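Local coordinates for protein carbohydrate deacetylase (Enterococcus faecalis, PDB 2I5I) that probably catalyses the deacetylation of acetylated carbohydrates, a step in oligosaccharide breakdown, as a magnesium-dependent hydrolase of the YdjC family, at residues 74-84 / 101-112; 134-145 / 166-174. One frame throughout, in Å; residues are numbered along the deposited sequence.

Contact 1. Residues 74-84 / 101-112; sequences PILPREMVPSL and VNLEEVYNEWDA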
loop_
_atom_site.group_PDB
_atom_site.type_symbol
_atom_site.label_atom_id
_atom_site.label_comp_id
_atom_site.label_asym_id
_atom_site.label_seq_id
_atom_site.Cartn_x
_atom_site.Cartn_y
_atom_site.Cartn_z
ATOM N N PRO A 74 -11.584 -30.552 -10.037
ATOM C CA PRO A 74 -11.640 -30.388 -8.581
ATOM C C PRO A 74 -10.267 -30.124 -7.989
ATOM O O PRO A 74 -9.225 -30.390 -8.582
ATOM C CB PRO A 74 -12.166 -31.728 -8.077
ATOM C CG PRO A 74 -12.334 -32.615 -9.252
ATOM C CD PRO A 74 -11.972 -31.880 -10.499
ATOM N N ILE A 75 -10.286 -29.624 -6.756
ATOM C CA ILE A 75 -9.093 -29.454 -5.939
ATOM C C ILE A 75 -8.394 -30.773 -5.651
ATOM O O ILE A 75 -7.174 -30.950 -5.745
ATOM C CB ILE A 75 -9.475 -28.768 -4.615
ATOM C CG1 ILE A 75 -10.123 -27.372 -4.774
ATOM C CG2 ILE A 75 -8.288 -28.669 -3.692
ATOM C CD1 ILE A 75 -9.149 -26.449 -5.494
ATOM N N LEU A 76 -9.175 -31.796 -5.259
ATOM C CA LEU A 76 -8.616 -33.090 -4.914
ATOM C C LEU A 76 -8.305 -33.914 -6.160
ATOM O O LEU A 76 -8.994 -33.791 -7.171
ATOM C CB LEU A 76 -9.589 -33.857 -4.006
ATOM C CG LEU A 76 -9.866 -33.212 -2.643
ATOM C CD1 LEU A 76 -10.954 -33.965 -1.890
ATOM C CD2 LEU A 76 -8.585 -33.144 -1.822
ATOM N N PRO A 77 -7.264 -34.726 -6.089
ATOM C CA PRO A 77 -6.903 -35.539 -7.277
ATOM C C PRO A 77 -8.078 -36.453 -7.621
ATOM O O PRO A 77 -8.879 -36.849 -6.775
ATOM C CB PRO A 77 -5.678 -36.317 -6.843
ATOM C CG PRO A 77 -5.205 -35.721 -5.565
ATOM C CD PRO A 77 -6.343 -34.958 -4.968
ATOM N N ARG A 78 -8.177 -36.734 -8.902
ATOM C CA ARG A 78 -9.284 -37.486 -9.464
ATOM C C ARG A 78 -9.468 -38.824 -8.756
ATOM O O ARG A 78 -10.581 -39.298 -8.554
ATOM C CB ARG A 78 -9.086 -37.736 -10.963
ATOM C CG ARG A 78 -7.746 -38.273 -11.409
ATOM C CD ARG A 78 -7.622 -38.343 -12.926
ATOM N NE ARG A 78 -8.744 -39.019 -13.568
ATOM C CZ ARG A 78 -9.029 -38.944 -14.863
ATOM N NH1 ARG A 78 -8.271 -38.219 -15.678
ATOM N NH2 ARG A 78 -10.075 -39.589 -15.362
ATOM N N GLU A 79 -8.368 -39.462 -8.389
ATOM C CA GLU A 79 -8.412 -40.760 -7.724
ATOM C C GLU A 79 -9.201 -40.697 -6.427
ATOM O O GLU A 79 -9.802 -41.668 -5.960
ATOM C CB GLU A 79 -6.977 -41.231 -7.456
ATOM C CG GLU A 79 -6.164 -41.567 -8.687
ATOM C CD GLU A 79 -5.604 -40.364 -9.412
ATOM O OE1 GLU A 79 -5.546 -39.278 -8.796
ATOM O OE2 GLU A 79 -5.229 -40.507 -10.599
HETATM N N MSE A 80 -9.213 -39.519 -5.805
HETATM C CA MSE A 80 -9.906 -39.374 -4.535
HETATM C C MSE A 80 -11.365 -38.994 -4.740
HETATM O O MSE A 80 -12.151 -39.266 -3.827
HETATM C CB MSE A 80 -9.231 -38.343 -3.616
HETATM C CG MSE A 80 -7.798 -38.614 -3.212
HETATM SE SE MSE A 80 -7.059 -37.411 -2.057
HETATM C CE MSE A 80 -8.483 -36.917 -1.090
ATOM N N VAL A 81 -11.727 -38.380 -5.861
ATOM C CA VAL A 81 -13.097 -37.932 -6.124
ATOM C C VAL A 81 -13.628 -38.360 -7.476
ATOM O O VAL A 81 -14.167 -37.615 -8.284
ATOM C CB VAL A 81 -13.172 -36.392 -5.993
ATOM C CG1 VAL A 81 -13.117 -35.995 -4.522
ATOM C CG2 VAL A 81 -12.038 -35.737 -6.771
ATOM N N PRO A 82 -13.535 -39.662 -7.752
ATOM C CA PRO A 82 -13.711 -40.139 -9.118
ATOM C C PRO A 82 -15.126 -39.940 -9.637
ATOM O O PRO A 82 -15.343 -39.881 -10.845
ATOM C CB PRO A 82 -13.395 -41.636 -8.997
ATOM C CG PRO A 82 -13.581 -41.996 -7.566
ATOM C CD PRO A 82 -13.298 -40.750 -6.781
ATOM N N SER A 83 -16.092 -39.847 -8.719
ATOM C CA SER A 83 -17.481 -39.683 -9.124
ATOM C C SER A 83 -17.781 -38.276 -9.615
ATOM O O SER A 83 -18.838 -37.961 -10.146
ATOM C CB SER A 83 -18.395 -39.978 -7.921
ATOM O OG SER A 83 -18.400 -38.854 -7.035
ATOM N N LEU A 84 -16.819 -37.374 -9.390
ATOM C CA LEU A 84 -17.075 -35.970 -9.661
ATOM C C LEU A 84 -16.605 -35.568 -11.059
ATOM O O LEU A 84 -16.959 -34.457 -11.481
ATOM C CB LEU A 84 -16.372 -35.102 -8.625
ATOM C CG LEU A 84 -16.707 -35.314 -7.152
ATOM C CD1 LEU A 84 -16.235 -34.107 -6.339
ATOM C CD2 LEU A 84 -18.194 -35.548 -6.916
ATOM N N VAL A 101 -22.637 -37.907 -8.992
ATOM C CA VAL A 101 -21.764 -37.650 -7.861
ATOM C C VAL A 101 -22.163 -38.443 -6.613
ATOM O O VAL A 101 -23.348 -38.675 -6.384
ATOM C CB VAL A 101 -21.721 -36.146 -7.508
ATOM C CG1 VAL A 101 -21.201 -35.325 -8.681
ATOM C CG2 VAL A 101 -23.100 -35.660 -7.103
ATOM N N ASN A 102 -21.157 -38.822 -5.858
ATOM C CA ASN A 102 -21.167 -39.481 -4.568
ATOM C C ASN A 102 -21.033 -38.465 -3.440
ATOM O O ASN A 102 -20.110 -37.665 -3.391
ATOM C CB ASN A 102 -20.027 -40.499 -4.528
ATOM C CG ASN A 102 -19.734 -41.049 -3.146
ATOM O OD1 ASN A 102 -19.109 -40.379 -2.327
ATOM N ND2 ASN A 102 -20.173 -42.275 -2.868
ATOM N N LEU A 103 -21.956 -38.475 -2.483
ATOM C CA LEU A 103 -22.066 -37.404 -1.514
ATOM C C LEU A 103 -20.842 -37.244 -0.633
ATOM O O LEU A 103 -20.528 -36.117 -0.262
ATOM C CB LEU A 103 -23.307 -37.624 -0.629
ATOM C CG LEU A 103 -24.622 -37.315 -1.343
ATOM C CD1 LEU A 103 -25.796 -37.875 -0.549
ATOM C CD2 LEU A 103 -24.776 -35.820 -1.574
ATOM N N GLU A 104 -20.176 -38.337 -0.307
ATOM C CA GLU A 104 -18.986 -38.306 0.519
ATOM C C GLU A 104 -17.844 -37.604 -0.229
ATOM O O GLU A 104 -17.105 -36.840 0.395
ATOM C CB GLU A 104 -18.527 -39.703 0.945
ATOM N N GLU A 105 -17.748 -37.902 -1.520
ATOM C CA GLU A 105 -16.754 -37.229 -2.355
ATOM C C GLU A 105 -17.089 -35.740 -2.462
ATOM O O GLU A 105 -16.166 -34.933 -2.420
ATOM C CB GLU A 105 -16.667 -37.871 -3.729
ATOM C CG GLU A 105 -16.123 -39.289 -3.687
ATOM C CD GLU A 105 -16.069 -39.961 -5.031
ATOM O OE1 GLU A 105 -16.373 -39.321 -6.058
ATOM O OE2 GLU A 105 -15.721 -41.158 -5.062
ATOM N N VAL A 106 -18.367 -35.411 -2.589
ATOM C CA VAL A 106 -18.780 -34.007 -2.658
ATOM C C VAL A 106 -18.371 -33.299 -1.370
ATOM O O VAL A 106 -17.840 -32.192 -1.352
ATOM C CB VAL A 106 -20.281 -33.856 -2.916
ATOM C CG1 VAL A 106 -20.677 -32.377 -3.012
ATOM C CG2 VAL A 106 -20.685 -34.580 -4.194
ATOM N N TYR A 107 -18.619 -33.952 -0.251
ATOM C CA TYR A 107 -18.186 -33.413 1.034
ATOM C C TYR A 107 -16.684 -33.106 1.069
ATOM O O TYR A 107 -16.282 -32.049 1.391
ATOM C CB TYR A 107 -18.545 -34.350 2.193
ATOM C CG TYR A 107 -18.230 -33.819 3.577
ATOM C CD1 TYR A 107 -17.020 -34.033 4.153
ATOM C CD2 TYR A 107 -19.166 -33.141 4.301
ATOM C CE1 TYR A 107 -16.734 -33.553 5.385
ATOM C CE2 TYR A 107 -18.906 -32.682 5.530
ATOM C CZ TYR A 107 -17.685 -32.875 6.077
ATOM O OH TYR A 107 -17.432 -32.417 7.326
ATOM N N ASN A 108 -15.879 -34.071 0.713
ATOM C CA ASN A 108 -14.429 -33.943 0.764
ATOM C C ASN A 108 -13.942 -32.844 -0.176
ATOM O O ASN A 108 -13.080 -32.038 0.162
ATOM C CB ASN A 108 -13.739 -35.261 0.416
ATOM C CG ASN A 108 -14.045 -36.334 1.453
ATOM O OD1 ASN A 108 -14.225 -36.002 2.632
ATOM N ND2 ASN A 108 -14.108 -37.592 1.039
ATOM N N GLU A 109 -14.508 -32.863 -1.379
ATOM C CA GLU A 109 -14.083 -31.854 -2.358
ATOM C C GLU A 109 -14.482 -30.455 -1.900
ATOM O O GLU A 109 -13.675 -29.516 -1.973
ATOM C CB GLU A 109 -14.664 -32.174 -3.738
ATOM C CG GLU A 109 -14.501 -31.045 -4.750
ATOM C CD GLU A 109 -13.065 -30.706 -5.075
ATOM O OE1 GLU A 109 -12.178 -31.558 -4.868
ATOM O OE2 GLU A 109 -12.821 -29.586 -5.594
ATOM N N TRP A 110 -15.718 -30.284 -1.423
ATOM C CA TRP A 110 -16.110 -28.935 -0.981
ATOM C C TRP A 110 -15.308 -28.506 0.230
ATOM O O TRP A 110 -14.919 -27.341 0.391
ATOM C CB TRP A 110 -17.623 -28.908 -0.757
ATOM C CG TRP A 110 -18.405 -28.782 -2.034
ATOM C CD1 TRP A 110 -17.941 -28.629 -3.314
ATOM C CD2 TRP A 110 -19.836 -28.795 -2.128
ATOM N NE1 TRP A 110 -19.007 -28.549 -4.183
ATOM C CE2 TRP A 110 -20.183 -28.650 -3.490
ATOM C CE3 TRP A 110 -20.853 -28.922 -1.187
ATOM C CZ2 TRP A 110 -21.515 -28.628 -3.904
ATOM C CZ3 TRP A 110 -22.173 -28.901 -1.608
ATOM C CH2 TRP A 110 -22.508 -28.757 -2.956
ATOM N N ASP A 111 -15.010 -29.451 1.129
ATOM C CA ASP A 111 -14.153 -29.136 2.267
ATOM C C ASP A 111 -12.803 -28.649 1.746
ATOM O O ASP A 111 -12.233 -27.657 2.200
ATOM C CB ASP A 111 -14.012 -30.373 3.138
ATOM C CG ASP A 111 -13.053 -30.258 4.304
ATOM O OD1 ASP A 111 -13.367 -29.550 5.295
ATOM O OD2 ASP A 111 -11.978 -30.882 4.248
ATOM N N ALA A 112 -12.265 -29.353 0.768
ATOM C CA ALA A 112 -11.022 -28.965 0.109
ATOM C C ALA A 112 -11.130 -27.572 -0.511
ATOM O O ALA A 112 -10.171 -26.799 -0.479
ATOM C CB ALA A 112 -10.692 -29.999 -0.952
HETATM O O HOH W 1 -12.754 -38.314 -1.382
#
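Glu109, on helix 103-117, reaches across to the loop 74-84, its carboxylate accepting from two successive backbone amides; the loop follows strand 60-65 of the parallel sheet round which this YdjC-family fold is built. Its CB packs against Leu84 CD1 at 3.6 Å. CG stands anti to the backbone N (chi1 169°) and touches both Leu84 CD1 and Pro74 CB; the bend at chi2 (63°) then turns the carboxylate toward the loop. There OE2 accepts from Ile75 N at 2.8 Å and OE1 from Leu76 N at 3.0 Å, each through its syn lone pair, the second bond nearly straight at 172°. Glutamate suits this task because its two oxygens can face adjacent amides side by side. OE2 also takes a bond from Gln113, which would help to fix the group's rotation. Small Ala112 lets the loop come close, its CB meeting Leu76 CG at 3.7 Å and Ile75 CG2 at 3.9 Å, while Leu254 of the second subunit packs on both Ile75 and Ala112. At the start of the helix, Asn102 is the N-cap, and its OD1 receives Glu105 N in the carbonyl plane. Leu84 CD2 presses on Val101 CG1 and rests on Val106 CG2. A water donates to Met80 O at 2.7 Å and accepts from Asn108 ND2 at 2.9 Å.

Contact 2. Residues 134-145 / 166-174; sequences HGKNKKLLGVAL and DYLELYQDV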
loop_
_atom_site.group_PDB
_atom_site.type_symbol
_atom_site.label_atom_id
_atom_site.label_comp_id
_atom_site.label_asym_id
_atom_site.label_seq_id
_atom_site.Cartn_x
_atom_site.Cartn_y
_atom_site.Cartn_z
ATOM N N HIS A 134 -25.920 -26.835 -4.442
ATOM C CA HIS A 134 -26.288 -27.002 -3.060
ATOM C C HIS A 134 -27.799 -26.881 -2.877
ATOM O O HIS A 134 -28.301 -27.212 -1.800
ATOM C CB HIS A 134 -25.596 -26.019 -2.131
ATOM C CG HIS A 134 -26.098 -24.675 -1.800
ATOM N ND1 HIS A 134 -25.982 -23.579 -2.624
ATOM C CD2 HIS A 134 -26.708 -24.187 -0.681
ATOM C CE1 HIS A 134 -26.504 -22.511 -2.058
ATOM N NE2 HIS A 134 -26.958 -22.846 -0.861
ATOM N N GLY A 135 -28.500 -26.420 -3.908
ATOM C CA GLY A 135 -29.950 -26.377 -3.873
ATOM C C GLY A 135 -30.566 -27.268 -4.931
ATOM O O GLY A 135 -31.756 -27.207 -5.234
ATOM N N LYS A 136 -29.766 -28.141 -5.532
ATOM C CA LYS A 136 -30.289 -28.997 -6.594
ATOM C C LYS A 136 -31.229 -30.076 -6.039
ATOM O O LYS A 136 -32.177 -30.487 -6.712
ATOM C CB LYS A 136 -29.145 -29.677 -7.334
ATOM C CG LYS A 136 -29.550 -30.642 -8.441
ATOM C CD LYS A 136 -30.599 -30.047 -9.357
ATOM C CE LYS A 136 -30.336 -30.363 -10.825
ATOM N NZ LYS A 136 -31.178 -29.452 -11.673
ATOM N N ASN A 137 -30.917 -30.503 -4.833
ATOM C CA ASN A 137 -31.657 -31.484 -4.063
ATOM C C ASN A 137 -31.186 -31.445 -2.612
ATOM O O ASN A 137 -30.113 -30.926 -2.284
ATOM C CB ASN A 137 -31.531 -32.892 -4.652
ATOM C CG ASN A 137 -30.198 -33.554 -4.533
ATOM O OD1 ASN A 137 -29.478 -33.455 -3.539
ATOM N ND2 ASN A 137 -29.782 -34.288 -5.561
ATOM N N LYS A 138 -31.988 -31.998 -1.724
ATOM C CA LYS A 138 -31.791 -31.958 -0.289
ATOM C C LYS A 138 -30.527 -32.630 0.208
ATOM O O LYS A 138 -30.022 -32.262 1.275
ATOM C CB LYS A 138 -33.024 -32.625 0.364
ATOM C CG LYS A 138 -34.130 -31.628 0.665
ATOM C CD LYS A 138 -35.504 -32.219 0.437
ATOM C CE LYS A 138 -36.645 -31.222 0.508
ATOM N NZ LYS A 138 -37.712 -31.744 1.414
ATOM N N LYS A 139 -30.036 -33.608 -0.545
ATOM C CA LYS A 139 -28.855 -34.361 -0.199
ATOM C C LYS A 139 -27.597 -33.512 -0.398
ATOM O O LYS A 139 -26.695 -33.496 0.429
ATOM C CB LYS A 139 -28.692 -35.602 -1.073
ATOM C CG LYS A 139 -29.702 -36.711 -0.862
ATOM C CD LYS A 139 -30.053 -37.360 -2.193
ATOM N N LEU A 140 -27.559 -32.837 -1.548
ATOM C CA LEU A 140 -26.472 -31.890 -1.818
ATOM C C LEU A 140 -26.524 -30.743 -0.816
ATOM O O LEU A 140 -25.530 -30.432 -0.162
ATOM C CB LEU A 140 -26.545 -31.420 -3.269
ATOM C CG LEU A 140 -26.028 -32.431 -4.308
ATOM C CD1 LEU A 140 -26.366 -32.027 -5.737
ATOM C CD2 LEU A 140 -24.526 -32.614 -4.180
ATOM N N LEU A 141 -27.673 -30.102 -0.663
ATOM C CA LEU A 141 -27.913 -29.155 0.412
ATOM C C LEU A 141 -27.403 -29.613 1.766
ATOM O O LEU A 141 -26.756 -28.898 2.530
ATOM C CB LEU A 141 -29.431 -28.932 0.578
ATOM C CG LEU A 141 -29.840 -27.874 1.598
ATOM C CD1 LEU A 141 -29.047 -26.588 1.395
ATOM C CD2 LEU A 141 -31.337 -27.599 1.509
ATOM N N GLY A 142 -27.751 -30.856 2.103
ATOM C CA GLY A 142 -27.307 -31.463 3.343
ATOM C C GLY A 142 -25.799 -31.413 3.507
ATOM O O GLY A 142 -25.315 -31.235 4.616
ATOM N N VAL A 143 -25.069 -31.574 2.403
ATOM C CA VAL A 143 -23.618 -31.574 2.448
ATOM C C VAL A 143 -23.105 -30.148 2.677
ATOM O O VAL A 143 -22.147 -30.024 3.444
ATOM C CB VAL A 143 -23.012 -32.137 1.160
ATOM C CG1 VAL A 143 -21.500 -31.928 1.133
ATOM C CG2 VAL A 143 -23.307 -33.628 1.026
ATOM N N ALA A 144 -23.759 -29.196 2.016
ATOM C CA ALA A 144 -23.433 -27.793 2.238
ATOM C C ALA A 144 -23.680 -27.406 3.692
ATOM O O ALA A 144 -22.857 -26.720 4.296
ATOM C CB ALA A 144 -24.201 -26.872 1.306
ATOM N N LEU A 145 -24.807 -27.799 4.275
ATOM C CA LEU A 145 -25.117 -27.415 5.649
ATOM C C LEU A 145 -24.140 -28.026 6.627
ATOM O O LEU A 145 -23.717 -27.414 7.618
ATOM C CB LEU A 145 -26.551 -27.817 6.032
ATOM C CG LEU A 145 -27.618 -26.963 5.316
ATOM C CD1 LEU A 145 -28.906 -27.759 5.171
ATOM C CD2 LEU A 145 -27.822 -25.646 6.031
ATOM N N ASP A 166 -39.348 -25.882 1.451
ATOM C CA ASP A 166 -39.099 -26.688 2.640
ATOM C C ASP A 166 -37.613 -26.937 2.859
ATOM O O ASP A 166 -37.182 -27.519 3.855
ATOM C CB ASP A 166 -39.897 -27.980 2.552
ATOM C CG ASP A 166 -39.386 -29.036 1.606
ATOM O OD1 ASP A 166 -38.771 -28.714 0.570
ATOM O OD2 ASP A 166 -39.622 -30.230 1.915
ATOM N N TYR A 167 -36.785 -26.484 1.922
ATOM C CA TYR A 167 -35.333 -26.624 2.123
ATOM C C TYR A 167 -34.895 -25.918 3.401
ATOM O O TYR A 167 -34.040 -26.369 4.159
ATOM C CB TYR A 167 -34.586 -26.042 0.934
ATOM C CG TYR A 167 -34.409 -26.896 -0.292
ATOM C CD1 TYR A 167 -34.789 -28.225 -0.375
ATOM C CD2 TYR A 167 -33.821 -26.340 -1.430
ATOM C CE1 TYR A 167 -34.606 -28.968 -1.527
ATOM C CE2 TYR A 167 -33.627 -27.074 -2.584
ATOM C CZ TYR A 167 -34.018 -28.395 -2.632
ATOM O OH TYR A 167 -33.834 -29.143 -3.770
ATOM N N LEU A 168 -35.513 -24.758 3.625
ATOM C CA LEU A 168 -35.065 -23.892 4.709
ATOM C C LEU A 168 -35.340 -24.490 6.065
ATOM O O LEU A 168 -34.686 -24.169 7.066
ATOM C CB LEU A 168 -35.710 -22.506 4.570
ATOM C CG LEU A 168 -34.675 -21.497 4.001
ATOM C CD1 LEU A 168 -34.591 -21.691 2.498
ATOM C CD2 LEU A 168 -35.018 -20.071 4.385
ATOM N N GLU A 169 -36.286 -25.432 6.132
ATOM C CA GLU A 169 -36.493 -26.017 7.474
ATOM C C GLU A 169 -35.267 -26.812 7.918
ATOM O O GLU A 169 -35.132 -27.187 9.087
ATOM C CB GLU A 169 -37.757 -26.842 7.559
ATOM C CG GLU A 169 -38.163 -27.795 6.460
ATOM C CD GLU A 169 -39.655 -28.039 6.497
ATOM O OE1 GLU A 169 -40.414 -27.051 6.586
ATOM O OE2 GLU A 169 -40.073 -29.216 6.436
ATOM N N LEU A 170 -34.361 -27.137 7.008
ATOM C CA LEU A 170 -33.175 -27.889 7.307
ATOM C C LEU A 170 -32.012 -27.045 7.809
ATOM O O LEU A 170 -31.038 -27.621 8.290
ATOM C CB LEU A 170 -32.640 -28.628 6.068
ATOM C CG LEU A 170 -33.740 -29.261 5.198
ATOM C CD1 LEU A 170 -33.137 -29.898 3.962
ATOM C CD2 LEU A 170 -34.545 -30.243 6.039
ATOM N N TYR A 171 -32.134 -25.728 7.655
ATOM C CA TYR A 171 -30.989 -24.882 7.999
ATOM C C TYR A 171 -30.734 -24.818 9.499
ATOM O O TYR A 171 -29.603 -24.993 9.948
ATOM C CB TYR A 171 -31.203 -23.455 7.456
ATOM C CG TYR A 171 -30.822 -23.292 5.991
ATOM C CD1 TYR A 171 -31.507 -23.974 5.000
ATOM C CD2 TYR A 171 -29.769 -22.455 5.631
ATOM C CE1 TYR A 171 -31.166 -23.835 3.667
ATOM C CE2 TYR A 171 -29.412 -22.300 4.298
ATOM C CZ TYR A 171 -30.114 -22.990 3.336
ATOM O OH TYR A 171 -29.798 -22.869 2.009
ATOM N N GLN A 172 -31.783 -24.534 10.267
ATOM C CA GLN A 172 -31.709 -24.556 11.732
ATOM C C GLN A 172 -30.678 -23.591 12.293
ATOM O O GLN A 172 -30.965 -22.387 12.292
ATOM C CB GLN A 172 -31.470 -26.014 12.160
ATOM C CG GLN A 172 -32.757 -26.805 11.958
ATOM C CD GLN A 172 -32.623 -28.305 11.901
ATOM O OE1 GLN A 172 -31.674 -28.934 12.354
ATOM N NE2 GLN A 172 -33.653 -28.916 11.308
ATOM N N ASP A 173 -29.552 -24.086 12.769
ATOM C CA ASP A 173 -28.478 -23.292 13.329
ATOM C C ASP A 173 -27.684 -22.533 12.258
ATOM O O ASP A 173 -27.017 -21.544 12.593
ATOM C CB ASP A 173 -27.513 -24.171 14.118
ATOM C CG ASP A 173 -26.958 -25.356 13.355
ATOM O OD1 ASP A 173 -27.550 -25.810 12.362
ATOM O OD2 ASP A 173 -25.892 -25.871 13.762
ATOM N N VAL A 174 -27.738 -23.010 11.030
ATOM C CA VAL A 174 -27.044 -22.353 9.916
ATOM C C VAL A 174 -27.822 -21.146 9.395
ATOM O O VAL A 174 -28.896 -21.208 8.799
ATOM C CB VAL A 174 -26.778 -23.317 8.758
ATOM C CG1 VAL A 174 -26.065 -22.589 7.619
ATOM C CG2 VAL A 174 -25.944 -24.515 9.186
#
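Leu141 turns its CG away from the backbone N (chi1 -175°), which sends CD2 to the CB and CG of Tyr167 and CD1 toward Tyr171 OH; Leu145, its CG beside the backbone N instead (chi1 -71°), lays CD2 over one face of the Tyr171 ring. These two leucines, one turn apart on helix 138-151, form the apolar seam by which the helix holds the loop leading to strand 179-181, within the parallel-stranded fold of this YdjC-family protein. Leu145 CD2 makes a CH-pi contact 3.9 Å from the Tyr171 ring centroid and also meets, at 3.7 Å, the CB of Val174, which closes the type II' turn begun at Tyr171. Branched leucine suits this place because its other methyl, CD1, can meet Leu170 CB at the same time. Tyr171 OH bonds to Arg156 O and Ala158 N, so a buried hydroxyl is satisfied beyond the seam. Near the start of the helix, Tyr167 OH gives a long hydrogen bond of 3.2 Å to Gly135 O, approaching from above the carbonyl plane. Lys138 runs its CG past Tyr167 CE1 at 3.5 Å, its CE lies at the ring edge, and NZ forms a salt bridge with Asp166 OD2 whose very short length is doubtful. A flexible lysine can thus spend its methylenes on a buried aromatic ring while its charge is paired at the exposed rim.

Both contacts fasten a loop to a helix, and their helices, 103-117 and 138-151, are themselves neighbours: Leu103, Tyr107 and Trp110 of the first pack on Val143 of the second. Each contact mixes buried and exposed residues, but the chemistry is arranged differently. In contact 1 a buried carboxylate holds main-chain amides near the subunit interface. Contact 2 keeps leucine and tyrosine packing inside and puts its charge pair toward the exposed rim. Their settings differ too. A second subunit reaches contact 1, whereas no other chain of the assembly touches the segments of contact 2. The side chains of His134 and Glu109 lie about 9 and 11 Å from that of His130, predicted to bind magnesium.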